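Local coordinates for protein formate dehydrogenase (Pyrobaculum aerophilum, PDB 1QP8) that probably works as an NADPH-binding dehydrogenase of the D-isomer specific 2-hydroxyacid family, perhaps reducing glyoxylate or hydroxypyruvate, at residues A204-V209 and E213-D218; L221-L224 and Q229-F232. All coordinates share one frame; numbering follows the deposited sequence.

Contact 1 of 2, residues A204-V209 and E213-D218; sequences AVFVNV and EVLDRD. With NDP (NADPH dihydro-nicotinamide-adenine-dinucleotide phosphate), chain C.
F206 is the first residue of 204-209 to meet the following segment: its CZ lies 3.4 Å from CD2 of L215, which comes obliquely onto the ring from the opposite direction. With CG anti to the backbone N (chi1 -173°), the phenyl group stands off strand 205-208 toward segment 213-218, where a large apolar ring suits a buried position. Two residues on, N208 points the same way, and the other branch of L215 takes it: CD1 sits 3.4 Å from ND2. The branched end of leucine thus straddles an aromatic ring and an amide. N208 adds a polar group, its OD1 accepting a weak hydrogen bond from G210 N, which fits an asparagine at the end of the strand. Replacing L215 with an alanine would probably leave the F206 ring and the N208 amide without the methyls that pack on them, opening a gap between strand and loop. V209, just past strand 205-208, turns its backbone carbonyl to the nicotinamide carboxamide of NADPH. Further along the second segment D216 N-caps helix 217-226, its OD2 making a weak hydrogen bond with G219 N. Strand and helix belong to a beta-alpha-beta unit of the Rossmann-type domain, the strand's C-terminal end at NADPH, as is usual for that fold.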
ATOM      1  N   ALA A 204      14.854   8.788  -1.794  1.00 58.02           N
ATOM      2  CA  ALA A 204      14.335   7.683  -0.988  1.00 58.02           C
ATOM      3  C   ALA A 204      13.294   7.964   0.087  1.00 58.02           C
ATOM      4  O   ALA A 204      13.157   9.077   0.594  1.00 58.02           O
ATOM      5  CB  ALA A 204      15.493   6.916  -0.362  1.00 51.43           C
ATOM      6  N   VAL A 205      12.589   6.891   0.428  1.00 52.96           N
ATOM      7  CA  VAL A 205      11.531   6.855   1.422  1.00 52.96           C
ATOM      8  C   VAL A 205      11.944   5.837   2.478  1.00 52.96           C
ATOM      9  O   VAL A 205      11.978   4.648   2.193  1.00 52.96           O
ATOM     10  CB  VAL A 205      10.241   6.311   0.805  1.00 34.66           C
ATOM     11  CG1 VAL A 205       9.213   6.052   1.897  1.00 34.66           C
ATOM     12  CG2 VAL A 205       9.720   7.260  -0.243  1.00 34.66           C
ATOM     13  N   PHE A 206      12.239   6.281   3.690  1.00 38.35           N
ATOM     14  CA  PHE A 206      12.639   5.357   4.746  1.00 38.35           C
ATOM     15  C   PHE A 206      11.472   5.139   5.695  1.00 38.35           C
ATOM     16  O   PHE A 206      11.032   6.072   6.352  1.00 38.35           O
ATOM     17  CB  PHE A 206      13.805   5.937   5.542  1.00 50.84           C
ATOM     18  CG  PHE A 206      14.384   4.984   6.534  1.00 50.84           C
ATOM     19  CD1 PHE A 206      15.531   4.262   6.234  1.00 50.84           C
ATOM     20  CD2 PHE A 206      13.768   4.779   7.764  1.00 50.84           C
ATOM     21  CE1 PHE A 206      16.057   3.345   7.146  1.00 50.84           C
ATOM     22  CE2 PHE A 206      14.283   3.865   8.685  1.00 50.84           C
ATOM     23  CZ  PHE A 206      15.428   3.148   8.375  1.00 50.84           C
ATOM     24  N   VAL A 207      10.981   3.913   5.783  1.00 44.88           N
ATOM     25  CA  VAL A 207       9.875   3.604   6.680  1.00 44.88           C
ATOM     26  C   VAL A 207      10.326   2.892   7.970  1.00 44.88           C
ATOM     27  O   VAL A 207      10.947   1.832   7.908  1.00 44.88           O
ATOM     28  CB  VAL A 207       8.857   2.703   5.970  1.00 36.92           C
ATOM     29  CG1 VAL A 207       7.795   2.238   6.954  1.00 36.92           C
ATOM     30  CG2 VAL A 207       8.242   3.450   4.796  1.00 36.92           C
ATOM     31  N   ASN A 208      10.033   3.467   9.135  1.00 45.88           N
ATOM     32  CA  ASN A 208      10.396   2.794  10.382  1.00 45.88           C
ATOM     33  C   ASN A 208       9.135   2.345  11.080  1.00 45.88           C
ATOM     34  O   ASN A 208       8.241   3.144  11.321  1.00 45.88           O
ATOM     35  CB  ASN A 208      11.178   3.692  11.328  1.00 42.63           C
ATOM     36  CG  ASN A 208      11.655   2.937  12.555  1.00 42.63           C
ATOM     37  OD1 ASN A 208      11.847   1.721  12.510  1.00 42.63           O
ATOM     38  ND2 ASN A 208      11.856   3.651  13.655  1.00 42.63           N
ATOM     39  N   VAL A 209       9.063   1.068  11.423  1.00 47.74           N
ATOM     40  CA  VAL A 209       7.866   0.564  12.066  1.00 47.74           C
ATOM     41  C   VAL A 209       8.222  -0.178  13.363  1.00 47.74           C
ATOM     42  O   VAL A 209       7.353  -0.559  14.134  1.00 47.74           O
ATOM     43  CB  VAL A 209       7.064  -0.323  11.059  1.00 39.70           C
ATOM     44  CG1 VAL A 209       7.623  -1.721  11.022  1.00 39.70           C
ATOM     45  CG2 VAL A 209       5.603  -0.312  11.399  1.00 39.70           C
ATOM     46  N   GLU A 213      14.704   4.060  18.455  1.00 47.72           N
ATOM     47  CA  GLU A 213      16.073   4.115  18.966  1.00 47.72           C
ATOM     48  C   GLU A 213      17.094   3.435  18.061  1.00 47.72           C
ATOM     49  O   GLU A 213      18.295   3.694  18.161  1.00 47.72           O
ATOM     50  CB  GLU A 213      16.131   3.488  20.359  1.00 70.42           C
ATOM     51  CG  GLU A 213      15.421   4.285  21.468  1.00 70.42           C
ATOM     52  CD  GLU A 213      13.893   4.309  21.351  1.00 70.42           C
ATOM     53  OE1 GLU A 213      13.323   3.505  20.577  1.00 70.42           O
ATOM     54  OE2 GLU A 213      13.258   5.133  22.058  1.00 70.42           O
ATOM     55  N   VAL A 214      16.603   2.571  17.175  1.00 47.94           N
ATOM     56  CA  VAL A 214      17.439   1.838  16.228  1.00 47.94           C
ATOM     57  C   VAL A 214      18.098   2.796  15.253  1.00 47.94           C
ATOM     58  O   VAL A 214      19.111   2.479  14.631  1.00 47.94           O
ATOM     59  CB  VAL A 214      16.591   0.829  15.449  1.00 46.97           C
ATOM     60  CG1 VAL A 214      17.353   0.277  14.280  1.00 46.97           C
ATOM     61  CG2 VAL A 214      16.190  -0.289  16.365  1.00 46.97           C
ATOM     62  N   LEU A 215      17.505   3.972  15.116  1.00 59.94           N
ATOM     63  CA  LEU A 215      18.027   5.000  14.231  1.00 59.94           C
ATOM     64  C   LEU A 215      18.584   6.125  15.088  1.00 59.94           C
ATOM     65  O   LEU A 215      17.976   6.512  16.084  1.00 59.94           O
ATOM     66  CB  LEU A 215      16.906   5.562  13.372  1.00 55.34           C
ATOM     67  CG  LEU A 215      16.156   4.614  12.445  1.00 55.34           C
ATOM     68  CD1 LEU A 215      14.674   5.007  12.372  1.00 55.34           C
ATOM     69  CD2 LEU A 215      16.802   4.659  11.075  1.00 55.34           C
ATOM     70  N   ASP A 216      19.741   6.647  14.712  1.00 54.28           N
ATOM     71  CA  ASP A 216      20.324   7.747  15.456  1.00 54.28           C
ATOM     72  C   ASP A 216      19.446   8.949  15.147  1.00 54.28           C
ATOM     73  O   ASP A 216      19.457   9.463  14.020  1.00 54.28           O
ATOM     74  CB  ASP A 216      21.775   7.965  14.997  1.00 54.64           C
ATOM     75  CG  ASP A 216      22.336   9.321  15.403  1.00 54.64           C
ATOM     76  OD1 ASP A 216      22.145   9.765  16.557  1.00 54.64           O
ATOM     77  OD2 ASP A 216      22.996   9.936  14.542  1.00 54.64           O
ATOM     78  N   ARG A 217      18.677   9.380  16.147  1.00 50.26           N
ATOM     79  CA  ARG A 217      17.772  10.507  15.979  1.00 50.26           C
ATOM     80  C   ARG A 217      18.406  11.709  15.267  1.00 50.26           C
ATOM     81  O   ARG A 217      17.823  12.264  14.333  1.00 50.26           O
ATOM     82  CB  ARG A 217      17.211  10.939  17.326  1.00 48.54           C
ATOM     83  CG  ARG A 217      15.899  11.652  17.166  1.00 48.54           C
ATOM     84  CD  ARG A 217      15.437  12.343  18.426  1.00 48.54           C
ATOM     85  NE  ARG A 217      15.395  13.785  18.208  1.00 48.54           N
ATOM     86  CZ  ARG A 217      14.432  14.580  18.657  1.00 48.54           C
ATOM     87  NH1 ARG A 217      13.431  14.070  19.349  1.00 48.54           N
ATOM     88  NH2 ARG A 217      14.465  15.882  18.408  1.00 48.54           N
ATOM     89  N   ASP A 218      19.602  12.104  15.684  1.00 53.02           N
ATOM     90  CA  ASP A 218      20.261  13.236  15.051  1.00 53.02           C
ATOM     91  C   ASP A 218      20.531  13.025  13.569  1.00 53.02           C
ATOM     92  O   ASP A 218      20.457  13.968  12.779  1.00 53.02           O
ATOM     93  CB  ASP A 218      21.564  13.553  15.771  1.00 65.51           C
ATOM     94  CG  ASP A 218      21.351  14.419  16.987  1.00 65.51           C
ATOM     95  OD1 ASP A 218      20.187  14.573  17.407  1.00 65.51           O
ATOM     96  OD2 ASP A 218      22.339  14.946  17.532  1.00 65.51           O
TER
HETATM   97  PA  NDP C 310      10.917 -10.965  15.895  0.70 54.47           P
HETATM   98  O1A NDP C 310      11.490 -10.524  17.204  0.70 54.47           O
HETATM   99  O2A NDP C 310       9.591 -10.560  16.409  0.70 54.47           O
HETATM  100  O5B NDP C 310      12.173 -10.135  15.220  0.70 54.47           O
HETATM  101  C5B NDP C 310      13.312 -11.042  14.924  0.70 54.47           C
HETATM  102  C4B NDP C 310      13.946 -10.675  13.534  0.70 54.47           C
HETATM  103  O4B NDP C 310      14.827  -9.485  13.555  0.70 54.47           O
HETATM  104  C3B NDP C 310      14.918 -11.786  12.973  0.70 54.47           C
HETATM  105  O3B NDP C 310      15.089 -11.616  11.577  0.70 54.47           O
HETATM  106  C2B NDP C 310      16.131 -11.471  13.849  0.70 54.47           C
HETATM  107  O2B NDP C 310      17.368 -12.060  13.683  0.70 54.47           O
HETATM  108  C1B NDP C 310      16.168 -10.003  13.747  0.70 54.47           C
HETATM  109  N9A NDP C 310      16.971  -9.398  14.759  0.70 54.47           N
HETATM  110  C8A NDP C 310      16.814  -9.311  16.116  0.70 54.47           C
HETATM  111  N7A NDP C 310      17.800  -8.626  16.697  0.70 54.47           N
HETATM  112  C5A NDP C 310      18.609  -8.272  15.646  0.70 54.47           C
HETATM  113  C6A NDP C 310      19.848  -7.532  15.589  0.70 54.47           C
HETATM  114  N6A NDP C 310      20.398  -7.060  16.724  0.70 54.47           N
HETATM  115  N1A NDP C 310      20.430  -7.351  14.340  0.70 54.47           N
HETATM  116  C2A NDP C 310      19.801  -7.883  13.221  0.70 54.47           C
HETATM  117  N3A NDP C 310      18.675  -8.573  13.190  0.70 54.47           N
HETATM  118  C4A NDP C 310      18.121  -8.715  14.451  0.70 54.47           C
HETATM  119  O3  NDP C 310      10.269 -10.163  14.713  0.70 54.47           O
HETATM  120  PN  NDP C 310       9.183  -8.994  14.327  0.70 54.47           P
HETATM  121  O1N NDP C 310       9.113  -8.795  12.861  0.70 54.47           O
HETATM  122  O2N NDP C 310       7.827  -9.274  14.902  0.70 54.47           O
HETATM  123  O5D NDP C 310       9.747  -7.609  15.053  0.70 54.47           O
HETATM  124  C5D NDP C 310       9.457  -7.411  16.458  0.70 54.47           C
HETATM  125  C4D NDP C 310       9.989  -6.013  16.814  0.70 54.47           C
HETATM  126  O4D NDP C 310       9.254  -5.020  16.057  0.70 54.47           O
HETATM  127  C3D NDP C 310       9.751  -5.700  18.291  0.70 54.47           C
HETATM  128  O3D NDP C 310      10.861  -6.167  19.040  0.70 54.47           O
HETATM  129  C2D NDP C 310       9.557  -4.160  18.261  0.70 54.47           C
HETATM  130  O2D NDP C 310      10.796  -3.465  18.471  0.70 54.47           O
HETATM  131  C1D NDP C 310       8.897  -3.889  16.889  0.70 54.47           C
HETATM  132  N1N NDP C 310       7.368  -3.732  16.970  0.70 54.47           N
HETATM  133  C2N NDP C 310       6.847  -2.463  16.542  0.70 54.47           C
HETATM  134  C3N NDP C 310       5.441  -2.305  16.610  0.70 54.47           C
HETATM  135  C7N NDP C 310       4.837  -0.923  16.147  0.70 54.47           C
HETATM  136  O7N NDP C 310       3.628  -0.847  16.027  0.70 54.47           O
HETATM  137  N7N NDP C 310       5.708   0.095  15.908  0.70 54.47           N
HETATM  138  C4N NDP C 310       4.514  -3.318  17.071  0.70 54.47           C
HETATM  139  C5N NDP C 310       5.182  -4.534  17.463  0.70 54.47           C
HETATM  140  C6N NDP C 310       6.523  -4.770  17.429  0.70 54.47           C
HETATM  141  P2B NDP C 310      17.641 -13.401  14.690  0.70 54.47           P
HETATM  142  O1X NDP C 310      19.048 -13.664  14.210  0.70 54.47           O
HETATM  143  O2X NDP C 310      17.514 -12.826  16.055  0.70 54.47           O
HETATM  144  O3X NDP C 310      16.616 -14.364  14.327  0.70 54.47           O

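Contact 2 of 2, residues L221-L224 and Q229-F232; sequences LRIL and QFIF
The carbonyl oxygens of F230 and L224 are both hydrogen-bonded by ND2 of N254, so one asparagine amide ties the backbone of helix 217-226 to the residue just before strand 231-234, satisfying two carbonyls at a buried junction. L224 CD2 also packs against F230 O, 3.5 Å away, as a plain apolar neighbour. Everything else across the contact is apolar.

I223 covers one face of the F230 ring. Its CG1 is anti to the backbone N (chi1 -164°), and the extended chain beyond carries CD1 over the middle of the ring, 3.9 Å from the centroid and only 8° off the normal, a clear CH-pi contact. The second branch of the isoleucine comes in on the same side, nearer the rim, CG2 lying 3.6 Å from CE2; a beta-branched residue suits the place because it can touch a flat group at two points. The two side chains cross at about a right angle. L224 takes the edge of the ring instead, with CD2 near its plane and 4.1 Å from CD2 of F230. Its other methyl, CD1, is 3.8 Å from CB of F232, whose ring then turns off from the helix. Leucine's fork therefore bridges the two aromatic residues that alternate with I231, a residue facing the other way.

This is the helix-to-strand half of a beta-alpha-beta crossover of the Rossmann-type domain. The phenyl groups continue into the neighbouring elements: F230 and F232 both rest on F206 of strand 205-208. I223 is backed by Y194 and L197 of helix 194-197, and L224 by F249 of helix 247-250, so helix 217-226 is flanked by contacts to both helices while it lies on the sheet through strand 231-234.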
ATOM      1  N   LEU A 221      17.240  13.516  11.445  1.00 51.20           N
ATOM      2  CA  LEU A 221      16.967  14.933  11.418  1.00 51.20           C
ATOM      3  C   LEU A 221      17.871  15.610  10.396  1.00 51.20           C
ATOM      4  O   LEU A 221      17.427  16.404   9.564  1.00 51.20           O
ATOM      5  CB  LEU A 221      17.234  15.485  12.811  1.00 56.69           C
ATOM      6  CG  LEU A 221      16.495  16.699  13.355  1.00 56.69           C
ATOM      7  CD1 LEU A 221      14.996  16.629  13.052  1.00 56.69           C
ATOM      8  CD2 LEU A 221      16.742  16.720  14.852  1.00 56.69           C
ATOM      9  N   ARG A 222      19.150  15.276  10.448  1.00 45.57           N
ATOM     10  CA  ARG A 222      20.097  15.888   9.552  1.00 45.57           C
ATOM     11  C   ARG A 222      19.854  15.595   8.094  1.00 45.57           C
ATOM     12  O   ARG A 222      19.853  16.509   7.272  1.00 45.57           O
ATOM     13  CB  ARG A 222      21.510  15.466   9.909  1.00 69.62           C
ATOM     14  CG  ARG A 222      22.478  15.739   8.794  1.00 69.62           C
ATOM     15  CD  ARG A 222      23.886  15.436   9.188  1.00 69.62           C
ATOM     16  NE  ARG A 222      24.718  15.390   7.999  1.00 69.62           N
ATOM     17  CZ  ARG A 222      26.041  15.442   8.008  1.00 69.62           C
ATOM     18  NH1 ARG A 222      26.693  15.547   9.159  1.00 69.62           N
ATOM     19  NH2 ARG A 222      26.706  15.391   6.858  1.00 69.62           N
ATOM     20  N   ILE A 223      19.665  14.328   7.746  1.00 45.40           N
ATOM     21  CA  ILE A 223      19.452  14.025   6.340  1.00 45.40           C
ATOM     22  C   ILE A 223      18.130  14.611   5.864  1.00 45.40           C
ATOM     23  O   ILE A 223      18.012  15.029   4.714  1.00 45.40           O
ATOM     24  CB  ILE A 223      19.482  12.513   6.044  1.00 40.07           C
ATOM     25  CG1 ILE A 223      19.639  12.309   4.536  1.00 40.07           C
ATOM     26  CG2 ILE A 223      18.207  11.840   6.516  1.00 40.07           C
ATOM     27  CD1 ILE A 223      19.694  10.865   4.107  1.00 40.07           C
ATOM     28  N   LEU A 224      17.137  14.651   6.751  1.00 42.41           N
ATOM     29  CA  LEU A 224      15.847  15.206   6.379  1.00 42.41           C
ATOM     30  C   LEU A 224      16.016  16.660   6.024  1.00 42.41           C
ATOM     31  O   LEU A 224      15.399  17.130   5.075  1.00 42.41           O
ATOM     32  CB  LEU A 224      14.844  15.068   7.512  1.00 35.72           C
ATOM     33  CG  LEU A 224      14.105  13.736   7.507  1.00 35.72           C
ATOM     34  CD1 LEU A 224      13.377  13.548   8.831  1.00 35.72           C
ATOM     35  CD2 LEU A 224      13.160  13.711   6.336  1.00 35.72           C
ATOM     36  N   GLN A 229      13.621  15.724  -0.847  1.00 49.91           N
ATOM     37  CA  GLN A 229      12.917  14.611  -1.464  1.00 49.91           C
ATOM     38  C   GLN A 229      13.004  13.354  -0.595  1.00 49.91           C
ATOM     39  O   GLN A 229      12.276  12.378  -0.821  1.00 49.91           O
ATOM     40  CB  GLN A 229      13.520  14.314  -2.831  1.00 93.45           C
ATOM     41  CG  GLN A 229      13.701  15.535  -3.701  1.00 93.45           C
ATOM     42  CD  GLN A 229      12.388  16.116  -4.162  1.00 93.45           C
ATOM     43  OE1 GLN A 229      11.660  15.493  -4.937  1.00 93.45           O
ATOM     44  NE2 GLN A 229      12.072  17.316  -3.685  1.00 93.45           N
ATOM     45  N   PHE A 230      13.909  13.364   0.380  1.00 40.84           N
ATOM     46  CA  PHE A 230      14.053  12.220   1.261  1.00 40.84           C
ATOM     47  C   PHE A 230      12.901  12.246   2.271  1.00 40.84           C
ATOM     48  O   PHE A 230      12.641  13.262   2.916  1.00 40.84           O
ATOM     49  CB  PHE A 230      15.389  12.266   2.001  1.00 49.61           C
ATOM     50  CG  PHE A 230      15.664  11.037   2.833  1.00 49.61           C
ATOM     51  CD1 PHE A 230      16.220   9.904   2.262  1.00 49.61           C
ATOM     52  CD2 PHE A 230      15.380  11.026   4.197  1.00 49.61           C
ATOM     53  CE1 PHE A 230      16.496   8.774   3.041  1.00 49.61           C
ATOM     54  CE2 PHE A 230      15.653   9.906   4.983  1.00 49.61           C
ATOM     55  CZ  PHE A 230      16.213   8.779   4.402  1.00 49.61           C
ATOM     56  N   ILE A 231      12.219  11.123   2.419  1.00 44.32           N
ATOM     57  CA  ILE A 231      11.100  11.080   3.326  1.00 44.32           C
ATOM     58  C   ILE A 231      11.218  10.056   4.432  1.00 44.32           C
ATOM     59  O   ILE A 231      11.597   8.915   4.217  1.00 44.32           O
ATOM     60  CB  ILE A 231       9.805  10.821   2.558  1.00 33.13           C
ATOM     61  CG1 ILE A 231       9.529  11.992   1.615  1.00 33.13           C
ATOM     62  CG2 ILE A 231       8.663  10.606   3.540  1.00 33.13           C
ATOM     63  CD1 ILE A 231       8.253  11.842   0.841  1.00 33.13           C
ATOM     64  N   PHE A 232      10.860  10.482   5.628  1.00 51.90           N
ATOM     65  CA  PHE A 232      10.899   9.620   6.785  1.00 51.90           C
ATOM     66  C   PHE A 232       9.454   9.409   7.211  1.00 51.90           C
ATOM     67  O   PHE A 232       8.772  10.361   7.597  1.00 51.90           O
ATOM     68  CB  PHE A 232      11.678  10.305   7.899  1.00 42.68           C
ATOM     69  CG  PHE A 232      11.855   9.462   9.117  1.00 42.68           C
ATOM     70  CD1 PHE A 232      12.599   8.281   9.062  1.00 42.68           C
ATOM     71  CD2 PHE A 232      11.292   9.848  10.334  1.00 42.68           C
ATOM     72  CE1 PHE A 232      12.785   7.492  10.202  1.00 42.68           C
ATOM     73  CE2 PHE A 232      11.469   9.066  11.485  1.00 42.68           C
ATOM     74  CZ  PHE A 232      12.221   7.887  11.415  1.00 42.68           C
TER

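How the contacts relate
Both contacts are buried and belong to one beta-alpha-beta crossover: contact 1 joins strand 205-208 to the loop that leads into helix 217-226, and contact 2 joins the body of that helix to strand 231-234. The strands are neighbours in the parallel sheet, with F206 N 2.8 Å from I231 O, a probable hydrogen bond, and F206 packs on F232 between the two sites. Contact 1 lies deeper, about 12 Å from the chain centre to the contact centre against about 20 Å, and mixes an amide and a cofactor end with its packing. Contact 2, further from NADPH, is aliphatic-on-aromatic, its flanks reaching exposed R222 and Q229.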